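Local coordinates for protein Cry23AA1 (Bacillus thuringiensis, PDB 4RHZ) that probably acts as the pore-forming, aerolysin-type component of a binary insecticidal toxin with Cry37Aa1, and binds a zinc ion, at residues T172-G177 against I184-V189; A20-S25 against R176-G181; V59-S64 against V140-K145. One frame throughout, in Å; residues are numbered along the deposited sequence. Where two conformers were deposited one is given.

Contact 1 (T172-G177 against I184-V189); sequences TLFCRG and IAAVYV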
loop_
_atom_site.group_PDB
_atom_site.type_symbol
_atom_site.label_atom_id
_atom_site.label_comp_id
_atom_site.label_asym_id
_atom_site.label_seq_id
_atom_site.Cartn_x
_atom_site.Cartn_y
_atom_site.Cartn_z
ATOM N N THR A 172 -34.214 25.818 1.685
ATOM C CA THR A 172 -35.212 25.466 0.696
ATOM C C THR A 172 -34.831 26.014 -0.646
ATOM O O THR A 172 -33.936 26.859 -0.755
ATOM C CB THR A 172 -36.566 26.111 1.049
ATOM O OG1 THR A 172 -36.399 27.541 1.122
ATOM C CG2 THR A 172 -37.132 25.589 2.365
ATOM N N LEU A 173 -35.501 25.509 -1.672
ATOM C CA LEU A 173 -35.495 26.137 -2.983
ATOM C C LEU A 173 -36.890 26.726 -3.206
ATOM O O LEU A 173 -37.917 26.133 -2.808
ATOM C CB LEU A 173 -35.187 25.123 -4.104
ATOM C CG LEU A 173 -33.709 24.693 -4.098
ATOM C CD1 LEU A 173 -33.553 23.523 -3.069
ATOM C CD2 LEU A 173 -33.246 24.319 -5.506
ATOM N N PHE A 174 -36.892 27.863 -3.881
ATOM C CA PHE A 174 -38.079 28.436 -4.365
ATOM C C PHE A 174 -38.362 27.890 -5.728
ATOM O O PHE A 174 -37.584 28.131 -6.632
ATOM C CB PHE A 174 -38.003 29.973 -4.392
ATOM C CG PHE A 174 -39.352 30.612 -4.740
ATOM C CD1 PHE A 174 -40.474 30.359 -3.945
ATOM C CD2 PHE A 174 -39.511 31.319 -5.879
ATOM C CE1 PHE A 174 -41.713 30.878 -4.250
ATOM C CE2 PHE A 174 -40.758 31.832 -6.210
ATOM C CZ PHE A 174 -41.862 31.623 -5.378
ATOM N N CYS A 175 -39.476 27.182 -5.909
ATOM C CA CYS A 175 -39.750 26.526 -7.207
ATOM C C CYS A 175 -41.035 26.997 -7.946
ATOM O O CYS A 175 -42.148 27.030 -7.379
ATOM C CB CYS A 175 -39.734 24.978 -7.079
ATOM S SG CYS A 175 -38.579 24.340 -5.760
ATOM N N ARG A 176 -40.841 27.353 -9.203
ATOM C CA ARG A 176 -41.864 27.797 -10.080
ATOM C C ARG A 176 -42.120 26.689 -11.099
ATOM O O ARG A 176 -41.208 26.318 -11.823
ATOM C CB ARG A 176 -41.416 29.108 -10.794
ATOM C CG ARG A 176 -41.062 30.359 -9.845
ATOM C CD ARG A 176 -40.538 31.556 -10.685
ATOM N NE ARG A 176 -40.375 32.856 -10.006
ATOM C CZ ARG A 176 -39.233 33.296 -9.413
ATOM N NH1 ARG A 176 -38.163 32.483 -9.372
ATOM N NH2 ARG A 176 -39.150 34.543 -8.849
ATOM N N GLY A 177 -43.349 26.146 -11.143
ATOM C CA GLY A 177 -43.764 25.194 -12.164
ATOM C C GLY A 177 -44.691 25.841 -13.176
ATOM O O GLY A 177 -45.545 26.623 -12.807
ATOM N N ILE A 184 -48.201 27.582 -12.663
ATOM C CA ILE A 184 -49.253 26.880 -11.909
ATOM C C ILE A 184 -48.776 26.585 -10.498
ATOM O O ILE A 184 -49.511 26.043 -9.689
ATOM C CB ILE A 184 -49.596 25.493 -12.569
ATOM C CG1 ILE A 184 -48.297 24.652 -12.721
ATOM C CG2 ILE A 184 -50.253 25.721 -13.955
ATOM C CD1 ILE A 184 -48.448 23.143 -12.991
ATOM N N ALA A 185 -47.510 26.853 -10.199
ATOM C CA ALA A 185 -46.977 26.511 -8.836
ATOM C C ALA A 185 -45.844 27.430 -8.454
ATOM O O ALA A 185 -44.982 27.730 -9.277
ATOM C CB ALA A 185 -46.539 25.040 -8.752
ATOM N N ALA A 186 -45.861 27.891 -7.225
ATOM C CA ALA A 186 -44.807 28.688 -6.701
ATOM C C ALA A 186 -44.643 28.308 -5.265
ATOM O O ALA A 186 -45.224 28.949 -4.401
ATOM C CB ALA A 186 -45.138 30.156 -6.826
ATOM N N VAL A 187 -43.834 27.255 -5.015
ATOM C CA VAL A 187 -43.713 26.639 -3.688
ATOM C C VAL A 187 -42.237 26.513 -3.180
ATOM O O VAL A 187 -41.274 26.612 -3.944
ATOM C CB VAL A 187 -44.339 25.245 -3.727
ATOM C CG1 VAL A 187 -45.897 25.282 -4.120
ATOM C CG2 VAL A 187 -43.618 24.399 -4.751
ATOM N N TYR A 188 -42.066 26.317 -1.882
ATOM C CA TYR A 188 -40.765 26.117 -1.334
ATOM C C TYR A 188 -40.632 24.658 -0.994
ATOM O O TYR A 188 -41.552 24.091 -0.388
ATOM C CB TYR A 188 -40.621 26.869 -0.032
ATOM C CG TYR A 188 -40.459 28.328 -0.193
ATOM C CD1 TYR A 188 -39.209 28.886 -0.256
ATOM C CD2 TYR A 188 -41.582 29.181 -0.225
ATOM C CE1 TYR A 188 -39.034 30.260 -0.371
ATOM C CE2 TYR A 188 -41.413 30.572 -0.317
ATOM C CZ TYR A 188 -40.144 31.111 -0.413
ATOM O OH TYR A 188 -39.964 32.496 -0.509
ATOM N N VAL A 189 -39.478 24.078 -1.350
ATOM C CA VAL A 189 -39.235 22.663 -1.136
ATOM C C VAL A 189 -37.875 22.515 -0.484
ATOM O O VAL A 189 -36.910 23.074 -0.992
ATOM C CB VAL A 189 -39.274 21.884 -2.448
ATOM C CG1 VAL A 189 -39.056 20.394 -2.165
ATOM C CG2 VAL A 189 -40.632 22.132 -3.190
#

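Contact 2 (A20-S25 against R176-G181); sequences ATTVKS and RGYRDG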
loop_
_atom_site.group_PDB
_atom_site.type_symbol
_atom_site.label_atom_id
_atom_site.label_comp_id
_atom_site.label_asym_id
_atom_site.label_seq_id
_atom_site.Cartn_x
_atom_site.Cartn_y
_atom_site.Cartn_z
ATOM N N ALA A 20 -46.184 20.044 -13.734
ATOM C CA ALA A 20 -45.462 21.107 -14.472
ATOM C C ALA A 20 -44.710 20.489 -15.630
ATOM O O ALA A 20 -44.300 19.369 -15.524
ATOM C CB ALA A 20 -44.476 21.858 -13.533
ATOM N N THR A 21 -44.543 21.205 -16.742
ATOM C CA THR A 21 -43.780 20.705 -17.874
ATOM C C THR A 21 -42.504 21.491 -18.047
ATOM O O THR A 21 -41.658 21.107 -18.820
ATOM C CB THR A 21 -44.550 20.834 -19.233
ATOM O OG1 THR A 21 -45.109 22.153 -19.371
ATOM C CG2 THR A 21 -45.640 19.757 -19.330
ATOM N N THR A 22 -42.394 22.596 -17.313
ATOM C CA THR A 22 -41.280 23.497 -17.349
ATOM C C THR A 22 -41.130 23.895 -15.858
ATOM O O THR A 22 -42.160 24.157 -15.193
ATOM C CB THR A 22 -41.625 24.645 -18.312
ATOM O OG1 THR A 22 -41.102 24.341 -19.610
ATOM C CG2 THR A 22 -41.038 25.858 -17.958
ATOM N N VAL A 23 -39.883 23.888 -15.321
ATOM C CA VAL A 23 -39.624 24.221 -13.924
ATOM C C VAL A 23 -38.420 25.155 -13.767
ATOM O O VAL A 23 -37.367 24.995 -14.443
ATOM C CB VAL A 23 -39.280 22.998 -13.098
ATOM C CG1 VAL A 23 -38.866 23.388 -11.652
ATOM C CG2 VAL A 23 -40.366 21.947 -13.136
ATOM N N LYS A 24 -38.582 26.148 -12.906
ATOM C CA LYS A 24 -37.492 26.994 -12.574
ATOM C C LYS A 24 -37.367 27.072 -11.056
ATOM O O LYS A 24 -38.395 27.433 -10.362
ATOM C CB LYS A 24 -37.727 28.361 -13.156
ATOM C CG LYS A 24 -36.460 29.093 -13.430
ATOM C CD LYS A 24 -36.179 30.073 -12.339
ATOM C CE LYS A 24 -36.438 31.497 -12.849
ATOM N NZ LYS A 24 -35.258 32.352 -12.458
ATOM N N SER A 25 -36.187 26.663 -10.543
ATOM C CA SER A 25 -35.850 26.744 -9.097
ATOM C C SER A 25 -34.739 27.742 -8.770
ATOM O O SER A 25 -33.911 28.013 -9.579
ATOM C CB SER A 25 -35.489 25.368 -8.473
ATOM O OG SER A 25 -34.508 24.601 -9.210
ATOM N N ARG A 176 -40.841 27.353 -9.203
ATOM C CA ARG A 176 -41.864 27.797 -10.080
ATOM C C ARG A 176 -42.120 26.689 -11.099
ATOM O O ARG A 176 -41.208 26.318 -11.823
ATOM C CB ARG A 176 -41.416 29.108 -10.794
ATOM C CG ARG A 176 -41.062 30.359 -9.845
ATOM C CD ARG A 176 -40.538 31.556 -10.685
ATOM N NE ARG A 176 -40.375 32.856 -10.006
ATOM C CZ ARG A 176 -39.233 33.296 -9.413
ATOM N NH1 ARG A 176 -38.163 32.483 -9.372
ATOM N NH2 ARG A 176 -39.150 34.543 -8.849
ATOM N N GLY A 177 -43.349 26.146 -11.143
ATOM C CA GLY A 177 -43.764 25.194 -12.164
ATOM C C GLY A 177 -44.691 25.841 -13.176
ATOM O O GLY A 177 -45.545 26.623 -12.807
ATOM N N TYR A 178 -44.519 25.537 -14.446
ATOM C CA TYR A 178 -45.345 26.057 -15.496
ATOM C C TYR A 178 -45.868 24.922 -16.315
ATOM O O TYR A 178 -45.223 23.876 -16.398
ATOM C CB TYR A 178 -44.564 26.948 -16.450
ATOM C CG TYR A 178 -43.782 28.009 -15.781
ATOM C CD1 TYR A 178 -44.259 29.312 -15.675
ATOM C CD2 TYR A 178 -42.511 27.694 -15.217
ATOM C CE1 TYR A 178 -43.461 30.321 -15.019
ATOM C CE2 TYR A 178 -41.756 28.626 -14.570
ATOM C CZ TYR A 178 -42.217 29.943 -14.473
ATOM O OH TYR A 178 -41.377 30.819 -13.848
ATOM N N ARG A 179 -47.063 25.147 -16.873
ATOM C CA ARG A 179 -47.790 24.203 -17.737
ATOM C C ARG A 179 -48.613 25.021 -18.754
ATOM O O ARG A 179 -49.289 25.974 -18.359
ATOM C CB ARG A 179 -48.723 23.366 -16.855
ATOM C CG ARG A 179 -49.202 22.027 -17.445
ATOM C CD ARG A 179 -50.530 21.669 -16.821
ATOM N NE ARG A 179 -50.743 20.243 -16.650
ATOM C CZ ARG A 179 -50.866 19.640 -15.470
ATOM N NH1 ARG A 179 -50.775 20.356 -14.334
ATOM N NH2 ARG A 179 -51.083 18.316 -15.431
ATOM N N ASP A 180 -48.562 24.672 -20.033
ATOM C CA ASP A 180 -49.463 25.312 -21.056
ATOM C C ASP A 180 -49.457 26.849 -21.026
ATOM O O ASP A 180 -50.534 27.487 -21.009
ATOM C CB ASP A 180 -50.963 24.852 -20.913
ATOM C CG ASP A 180 -51.148 23.333 -21.016
ATOM O OD1 ASP A 180 -51.923 22.780 -20.180
ATOM O OD2 ASP A 180 -50.523 22.701 -21.911
ATOM N N GLY A 181 -48.266 27.435 -21.016
ATOM C CA GLY A 181 -48.105 28.885 -21.120
ATOM C C GLY A 181 -48.355 29.646 -19.817
ATOM O O GLY A 181 -48.402 30.878 -19.839
HETATM O O HOH W 1 -37.744 29.738 -9.057
#

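Contact 3 (V59-S64 against V140-K145); sequences VDNTGS and VTIPPK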
loop_
_atom_site.group_PDB
_atom_site.type_symbol
_atom_site.label_atom_id
_atom_site.label_comp_id
_atom_site.label_asym_id
_atom_site.label_seq_id
_atom_site.Cartn_x
_atom_site.Cartn_y
_atom_site.Cartn_z
ATOM N N VAL A 59 32.622 -5.083 -1.342
ATOM C CA VAL A 59 34.000 -4.607 -1.062
ATOM C C VAL A 59 34.748 -5.728 -0.375
ATOM O O VAL A 59 34.364 -6.130 0.707
ATOM C CB VAL A 59 34.061 -3.353 -0.157
ATOM C CG1 VAL A 59 35.512 -2.785 -0.078
ATOM C CG2 VAL A 59 33.128 -2.220 -0.670
ATOM N N ASP A 60 35.794 -6.218 -1.032
ATOM C CA ASP A 60 36.706 -7.228 -0.489
ATOM C C ASP A 60 37.948 -6.553 0.187
ATOM O O ASP A 60 38.678 -5.785 -0.478
ATOM C CB ASP A 60 37.157 -8.152 -1.612
ATOM C CG ASP A 60 35.997 -9.030 -2.167
ATOM O OD1 ASP A 60 34.861 -8.561 -2.412
ATOM O OD2 ASP A 60 36.197 -10.226 -2.383
ATOM N N ASN A 61 38.116 -6.771 1.496
ATOM C CA ASN A 61 39.314 -6.384 2.210
ATOM C C ASN A 61 40.279 -7.586 2.255
ATOM O O ASN A 61 40.207 -8.445 3.147
ATOM C CB ASN A 61 38.968 -5.911 3.625
ATOM C CG ASN A 61 40.263 -5.482 4.458
ATOM O OD1 ASN A 61 41.347 -5.440 3.921
ATOM N ND2 ASN A 61 40.099 -5.217 5.758
ATOM N N THR A 62 41.141 -7.716 1.268
ATOM C CA THR A 62 42.015 -8.897 1.272
ATOM C C THR A 62 43.253 -8.718 2.193
ATOM O O THR A 62 44.106 -9.584 2.204
ATOM C CB THR A 62 42.526 -9.234 -0.105
ATOM O OG1 THR A 62 43.269 -8.110 -0.573
ATOM C CG2 THR A 62 41.380 -9.517 -1.115
ATOM N N GLY A 63 43.355 -7.612 2.947
ATOM C CA GLY A 63 44.540 -7.353 3.773
ATOM C C GLY A 63 44.356 -7.731 5.246
ATOM O O GLY A 63 43.269 -8.213 5.665
ATOM N N SER A 64 45.409 -7.499 6.037
ATOM C CA SER A 64 45.442 -7.953 7.407
ATOM C C SER A 64 45.015 -6.881 8.380
ATOM O O SER A 64 44.967 -7.127 9.577
ATOM C CB SER A 64 46.823 -8.523 7.756
ATOM O OG SER A 64 47.250 -9.372 6.692
ATOM N N VAL A 140 31.461 1.871 6.392
ATOM C CA VAL A 140 31.545 0.606 7.086
ATOM C C VAL A 140 33.004 0.247 7.375
ATOM O O VAL A 140 33.918 0.586 6.614
ATOM C CB VAL A 140 30.853 -0.549 6.282
ATOM C CG1 VAL A 140 31.425 -0.661 4.898
ATOM C CG2 VAL A 140 31.056 -1.889 7.006
ATOM N N THR A 141 33.186 -0.460 8.473
ATOM C CA THR A 141 34.476 -1.018 8.815
ATOM C C THR A 141 34.500 -2.472 8.383
ATOM O O THR A 141 33.711 -3.277 8.878
ATOM C CB THR A 141 34.690 -0.927 10.321
ATOM O OG1 THR A 141 34.718 0.451 10.689
ATOM C CG2 THR A 141 36.023 -1.589 10.726
ATOM N N ILE A 142 35.391 -2.783 7.460
ATOM C CA ILE A 142 35.542 -4.149 6.997
ATOM C C ILE A 142 36.723 -4.885 7.677
ATOM O O ILE A 142 37.887 -4.582 7.360
ATOM C CB ILE A 142 35.791 -4.179 5.495
ATOM C CG1 ILE A 142 34.719 -3.320 4.795
ATOM C CG2 ILE A 142 35.797 -5.624 5.019
ATOM C CD1 ILE A 142 35.002 -3.077 3.400
ATOM N N PRO A 143 36.439 -5.883 8.536
ATOM C CA PRO A 143 37.560 -6.612 9.103
ATOM C C PRO A 143 38.473 -7.207 8.050
ATOM O O PRO A 143 38.132 -7.270 6.887
ATOM C CB PRO A 143 36.903 -7.725 9.947
ATOM C CG PRO A 143 35.572 -7.106 10.374
ATOM C CD PRO A 143 35.155 -6.340 9.081
ATOM N N PRO A 144 39.668 -7.607 8.483
ATOM C CA PRO A 144 40.715 -8.108 7.603
ATOM C C PRO A 144 40.242 -9.402 7.015
ATOM O O PRO A 144 39.568 -10.127 7.701
ATOM C CB PRO A 144 41.895 -8.398 8.560
ATOM C CG PRO A 144 41.571 -7.694 9.878
ATOM C CD PRO A 144 40.064 -7.548 9.920
ATOM N N LYS A 145 40.632 -9.713 5.789
ATOM C CA LYS A 145 40.259 -10.982 5.161
ATOM C C LYS A 145 38.711 -11.175 5.168
ATOM O O LYS A 145 38.215 -12.239 5.468
ATOM C CB LYS A 145 40.974 -12.189 5.863
ATOM C CG LYS A 145 42.516 -12.069 5.969
ATOM C CD LYS A 145 43.197 -12.050 4.619
ATOM C CE LYS A 145 44.711 -11.793 4.768
ATOM N NZ LYS A 145 45.305 -11.762 3.371
#

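Contact 1 (T172-G177 against I184-V189)
At Thr-172 the hydroxyl takes the crowded position between backbone N and carbonyl carbon (chi1 58°). This brings OG1 to the edge of the Tyr-188 ring, 3.4 Å from Tyr-188 CD1, while CG2 stands beside the threonine's own N. Leu-173 exchanges two backbone hydrogen bonds with Val-189, the one from Leu-173 N to Val-189 O being 2.9 Å long, and turns its isobutyl group to the other face of the sheet. Phe-174 and Tyr-188 form a non-hydrogen-bonded antiparallel pair. With CG anti to its backbone N (chi1 -172°), the phenylalanine ring leans across the strands and sets CD1 over one face of the Tyr-188 ring, 3.6 Å from Tyr-188 CZ. This is an edge-to-face stack with planes at 55°. The far tip of the ring, Phe-174 CZ, meets Ala-186 CB obliquely at 3.9 Å, and alanine's single methyl suits this close approach. Next comes Cys-175, hydrogen-bonded both ways to Val-187; its compact SG rests 4.0 Å from Val-189 CG2 on the face shared with Leu-173. Arg-176 returns to the aromatic face, its extended chain placing the guanidinium so that Phe-174 CE2 lies 3.8 Å above the plane's centre. Opposite Gly-177 the partner strand makes a classic beta bulge, Ile-184 N and Ala-185 N both donating to Gly-177 O a little before the turn. The hairpin of strands 146-179 and 182-190 carries strand 22-27 along the outer flank of 172-177, and helix 6-18 covers the Leu-173, Cys-175 and Val-189 face through Gln-7, Ile-10, Tyr-13 and Met-14.

Contact 2 (A20-S25 against R176-G181)
The carbonyl oxygen of Tyr-178 is gripped by two backbone donors. Thr-21 N lies 2.8 Å from Tyr-178 O and nearly along the C=O axis, whereas the longer bond from Thr-22 N reaches it from above the carbonyl plane. Two successive residues facing one make a classic beta bulge, here at the point where strand 22-27 begins to pair, antiparallel, with strand 146-179 of the aerolysin-type sheet. Beyond the bulge the pairing is regular: Tyr-178 N donates to Thr-22 O at 2.8 Å, and Lys-24 and Arg-176 exchange two nearly straight bonds. Gly-177 stands opposite Val-23, and since it carries no side chain, Ala-20 can fold its methyl against the strand, with Ala-20 CB 3.7 Å from Gly-177 CA. A small residue on each side suits this close approach. Val-23 turns its branched side chain to the same face, where helix 6-18 covers it with Asn-11, Met-14 and Lys-15.

The opposite face is more polar and more exposed. Thr-22 CG2 touches Tyr-178 CD2 at 3.6 Å, and the tyrosine ring, with CG anti to its carbonyl carbon (chi1 -51°), meets Thr-22 O and Lys-24 CB at its edge. Lys-24 and Arg-176 then run side by side in the same direction. The lysine chain, bent at chi2, chi3 and chi4, ends with Lys-24 NZ 4.2 Å from Arg-176 NH1, a closeness of like charges that solvent probably eases. One water helps fix the arginine: it donates to Lys-24 O at 2.7 Å and accepts from Arg-176 NH1 at 2.8 Å.

Contact 3 (V59-S64 against V140-K145)
Asn-61 uses both ends of its amide here. Its CG is anti to the backbone N (chi1 180°) and chi2 is only 6°, so OD1 turns back to accept from Gly-63 N at 3.1 Å while ND2 points across to the other segment. There ND2 donates to Ile-142 O at 2.8 Å, with that oxygen close to the amide plane, and more weakly to Pro-143 O; Tyr-65 O is a further partner of the same nitrogen. Asparagine suits the place because one flat group supplies acceptor and donors together.

Beside it, Ile-142 keeps CG2 anti to its backbone N, 3.5 Å from Asn-61 CB. Its other branch runs out extended, so that Ile-142 CD1 meets Val-59 CG1 at 3.5 Å, the two side chains crossing at about a right angle.

Pro-144 turns the CB and CG edge of its ring to the 63-64 backbone, with Pro-144 CB 3.2 Å from Gly-63 O. The side chain of Lys-145, bent at chi2 (-64°) and then extended, curls back so that NZ donates a 2.7 Å hydrogen bond to Thr-62 O from above the carbonyl plane. Lysine suits the long reach, and Lys-145 N adds a weak bond to Gly-63 O.

The arrangement is an Asx turn, Asn-61 to Gly-63, where strand 50-61 ends beside the connection between strands 126-142 and 146-179 of the elongated aerolysin-type fold.

Contacts 1 and 2 are neighbours, their centres 10 Å apart, and both build on strand 146-179: Arg-176 and Gly-177 pair with 184-189 on one edge and 20-25 on the other. The two also touch directly, Ile-184 CD1 packing 3.9 Å from Ala-20 CA. Contact 3 lies on the opposite side of the chain's centre, about 87 Å from contact 1 and 90 Å from contact 2 between centres, yet the start of strand 146-179 follows directly on its Lys-145, so one long but interrupted strand spans the distance. The zinc ion, bound by His-79, Glu-130 and His-132, lies away from all three, although strand 126-142 carries both Glu-130 and Ile-142.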